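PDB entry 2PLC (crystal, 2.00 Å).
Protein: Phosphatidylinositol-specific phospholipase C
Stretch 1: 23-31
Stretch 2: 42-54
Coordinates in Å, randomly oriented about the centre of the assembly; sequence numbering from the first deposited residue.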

# COMPACT_ATOMS: atom_id res chain seq x y z
N GLY A 23 2.42 5.12 -2.11
CA GLY A 23 2.00 4.26 -1.01
C GLY A 23 2.94 4.41 0.17
O GLY A 23 4.00 5.02 0.04
N THR A 24 2.55 3.88 1.32
CA THR A 24 3.39 3.95 2.51
C THR A 24 3.71 2.55 3.04
O THR A 24 2.88 1.64 2.98
CB THR A 24 2.70 4.74 3.63
OG1 THR A 24 1.36 4.25 3.79
CG2 THR A 24 2.68 6.22 3.33
N HIS A 25 4.94 2.39 3.51
CA HIS A 25 5.40 1.12 4.08
C HIS A 25 5.12 1.20 5.58
O HIS A 25 5.40 2.22 6.21
CB HIS A 25 6.89 0.93 3.82
CG HIS A 25 7.53 -0.14 4.64
ND1 HIS A 25 8.51 0.12 5.57
CD2 HIS A 25 7.32 -1.48 4.68
CE1 HIS A 25 8.88 -1.01 6.15
NE2 HIS A 25 8.18 -1.99 5.62
N ASP A 26 4.54 0.13 6.13
CA ASP A 26 4.20 0.06 7.55
C ASP A 26 3.46 1.33 7.97
O ASP A 26 3.85 2.05 8.90
CB ASP A 26 5.47 -0.13 8.38
CG ASP A 26 5.23 -0.91 9.65
OD1 ASP A 26 4.06 -1.15 10.04
OD2 ASP A 26 6.24 -1.29 10.26
N THR A 27 2.38 1.58 7.25
CA THR A 27 1.50 2.72 7.41
C THR A 27 1.22 3.22 8.83
O THR A 27 1.28 4.43 9.08
CB THR A 27 0.15 2.41 6.74
OG1 THR A 27 0.38 2.01 5.37
CG2 THR A 27 -0.78 3.62 6.78
N MET A 28 0.93 2.30 9.75
CA MET A 28 0.59 2.65 11.13
C MET A 28 1.72 2.92 12.11
O MET A 28 1.46 3.28 13.26
CB MET A 28 -0.31 1.57 11.73
CG MET A 28 -1.60 1.32 10.97
SD MET A 28 -2.47 2.84 10.57
CE MET A 28 -3.31 3.19 12.14
N SER A 29 2.96 2.73 11.69
CA SER A 29 4.09 2.95 12.58
C SER A 29 4.51 4.42 12.72
O SER A 29 5.60 4.82 12.31
CB SER A 29 5.29 2.10 12.16
OG SER A 29 6.29 2.13 13.16
N TYR A 30 3.60 5.22 13.27
CA TYR A 30 3.85 6.64 13.51
C TYR A 30 3.47 6.93 14.96
O TYR A 30 3.53 8.06 15.42
CB TYR A 30 3.04 7.53 12.57
CG TYR A 30 1.56 7.29 12.59
CD1 TYR A 30 0.73 7.92 13.53
CD2 TYR A 30 0.97 6.41 11.67
CE1 TYR A 30 -0.64 7.69 13.55
CE2 TYR A 30 -0.40 6.17 11.68
CZ TYR A 30 -1.20 6.81 12.61
OH TYR A 30 -2.56 6.59 12.59
N ASN A 31 3.07 5.88 15.66
CA ASN A 31 2.68 5.96 17.05
C ASN A 31 2.70 4.54 17.59
O ASN A 31 2.68 3.58 16.82
CB ASN A 31 1.28 6.57 17.17
CG ASN A 31 0.94 6.98 18.59
OD1 ASN A 31 1.82 7.36 19.37
ND2 ASN A 31 -0.34 6.91 18.94
N LEU A 42 14.35 2.90 15.08
CA LEU A 42 14.36 1.66 14.31
C LEU A 42 12.96 1.23 13.86
O LEU A 42 12.78 0.65 12.78
CB LEU A 42 14.97 0.53 15.14
CG LEU A 42 16.32 0.77 15.82
CD1 LEU A 42 16.60 -0.37 16.79
CD2 LEU A 42 17.42 0.89 14.78
N ALA A 43 11.98 1.50 14.73
CA ALA A 43 10.59 1.12 14.49
C ALA A 43 9.75 2.10 13.67
O ALA A 43 8.90 1.68 12.90
CB ALA A 43 9.91 0.84 15.83
N GLN A 44 9.97 3.39 13.85
CA GLN A 44 9.18 4.39 13.13
C GLN A 44 9.40 4.45 11.61
O GLN A 44 10.53 4.40 11.14
CB GLN A 44 9.42 5.77 13.74
CG GLN A 44 8.51 6.85 13.20
CD GLN A 44 8.91 8.23 13.67
OE1 GLN A 44 10.08 8.48 13.95
NE2 GLN A 44 7.95 9.14 13.74
N THR A 45 8.30 4.57 10.86
CA THR A 45 8.38 4.66 9.40
C THR A 45 7.56 5.82 8.83
O THR A 45 7.70 6.15 7.65
CB THR A 45 7.88 3.38 8.74
OG1 THR A 45 6.53 3.14 9.16
CG2 THR A 45 8.76 2.20 9.11
N GLN A 46 6.70 6.42 9.66
CA GLN A 46 5.85 7.53 9.23
C GLN A 46 5.71 8.62 10.30
O GLN A 46 6.00 8.41 11.47
CB GLN A 46 4.45 7.01 8.88
CG GLN A 46 4.39 5.83 7.92
CD GLN A 46 4.89 6.18 6.53
OE1 GLN A 46 4.83 7.33 6.10
NE2 GLN A 46 5.39 5.17 5.81
N THR A 47 5.28 9.80 9.87
CA THR A 47 5.04 10.91 10.78
C THR A 47 3.58 11.33 10.68
O THR A 47 3.01 11.84 11.64
CB THR A 47 5.93 12.13 10.47
OG1 THR A 47 5.75 12.54 9.11
CG2 THR A 47 7.39 11.80 10.72
N MET A 48 2.98 11.11 9.51
CA MET A 48 1.57 11.43 9.28
C MET A 48 0.67 10.30 9.75
O MET A 48 1.04 9.13 9.65
CB MET A 48 1.30 11.67 7.78
CG MET A 48 1.82 13.00 7.24
SD MET A 48 1.45 13.23 5.48
CE MET A 48 2.47 11.93 4.74
N SER A 49 -0.49 10.64 10.30
CA SER A 49 -1.44 9.63 10.75
C SER A 49 -2.09 9.05 9.50
O SER A 49 -1.96 9.61 8.40
CB SER A 49 -2.50 10.24 11.67
OG SER A 49 -3.34 11.14 10.97
N LEU A 50 -2.80 7.94 9.66
CA LEU A 50 -3.47 7.27 8.55
C LEU A 50 -4.32 8.23 7.75
O LEU A 50 -4.19 8.34 6.54
CB LEU A 50 -4.34 6.11 9.05
CG LEU A 50 -5.21 5.36 8.05
CD1 LEU A 50 -4.39 4.85 6.88
CD2 LEU A 50 -5.87 4.20 8.76
N TYR A 51 -5.14 8.99 8.46
CA TYR A 51 -6.03 9.93 7.81
C TYR A 51 -5.30 11.04 7.06
O TYR A 51 -5.73 11.46 5.98
CB TYR A 51 -7.00 10.53 8.83
CG TYR A 51 -8.08 11.31 8.16
CD1 TYR A 51 -9.08 10.67 7.43
CD2 TYR A 51 -8.05 12.71 8.16
CE1 TYR A 51 -10.02 11.39 6.70
CE2 TYR A 51 -8.99 13.45 7.44
CZ TYR A 51 -9.97 12.79 6.70
OH TYR A 51 -10.89 13.53 5.95
N GLN A 52 -4.19 11.51 7.61
CA GLN A 52 -3.41 12.56 6.96
C GLN A 52 -2.79 12.05 5.67
O GLN A 52 -2.69 12.79 4.69
CB GLN A 52 -2.31 13.07 7.88
CG GLN A 52 -2.81 13.66 9.17
CD GLN A 52 -1.71 14.30 9.97
OE1 GLN A 52 -1.80 15.47 10.33
NE2 GLN A 52 -0.64 13.55 10.22
N GLN A 53 -2.35 10.79 5.68
CA GLN A 53 -1.73 10.16 4.52
C GLN A 53 -2.72 10.06 3.37
O GLN A 53 -2.38 10.32 2.21
CB GLN A 53 -1.22 8.77 4.88
CG GLN A 53 -0.06 8.75 5.86
CD GLN A 53 0.36 7.34 6.22
OE1 GLN A 53 0.32 6.44 5.38
NE2 GLN A 53 0.74 7.13 7.48
N LEU A 54 -3.96 9.69 3.68
CA LEU A 54 -5.00 9.57 2.66
C LEU A 54 -5.28 10.93 2.04
O LEU A 54 -5.33 11.05 0.82
CB LEU A 54 -6.27 8.96 3.26
CG LEU A 54 -6.15 7.53 3.79
CD1 LEU A 54 -7.50 7.04 4.32
CD2 LEU A 54 -5.64 6.61 2.70

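How do two glutamines tie the loop after Thr24 to the second stretch? Gln46 points its CB toward the first stretch and folds back through chi1 and chi2 both m, which brings Gln46 NE2 to His25 O at 3.0 Å. Gln53 shares the m rotamer at chi1 but is t at chi2, and so extends from the helix so that its amide works at both ends. Gln53 OE1 accepts from Thr24 OG1 at 2.9 Å, while Gln53 NE2 donates to Thr27 O at 3.2 Å and, within its own stretch, to Met48 O at 3.0 Å. A primary amide suits this buried place because it carries donor and acceptor together.

What orients the threonine beside Gln53? Thr24 adopts p, setting Thr24 OG1 where it donates to Gln53 OE1 and accepts from Thr27 OG1 at 2.9 Å. Thr27, in the m rotamer, points its CB away, yet Thr27 CG2 still packs 3.8 Å from Leu50 CD1.

Why does Ser29 sit so close to the other backbone? It closes a type I turn begun at Asp26, with Ser29 N bonded to Asp26 O at 3.0 Å. Ser29 O then receives both Thr45 N at 3.1 Å and Gln46 N at 3.3 Å. With chi1 t and CB pointing toward the other stretch, the short side chain brings Ser29 OG to Ala43 O, to which it donates at 2.7 Å.

How does Tyr30 cover so much of the partner? Chi1 p and chi2 near 86° lay one ring face against Met48 O and Ser49 CA, the latter 3.6 Å from the Tyr30 ring centroid in a CH-pi contact. Beyond the ring, Tyr30 OH accepts a weak hydrogen bond from Leu50 N at 3.2 Å, at the start of the helix that Ser49, chi1 p, caps with a weak bond from Gln52 N to Ser49 OG at 3.5 Å.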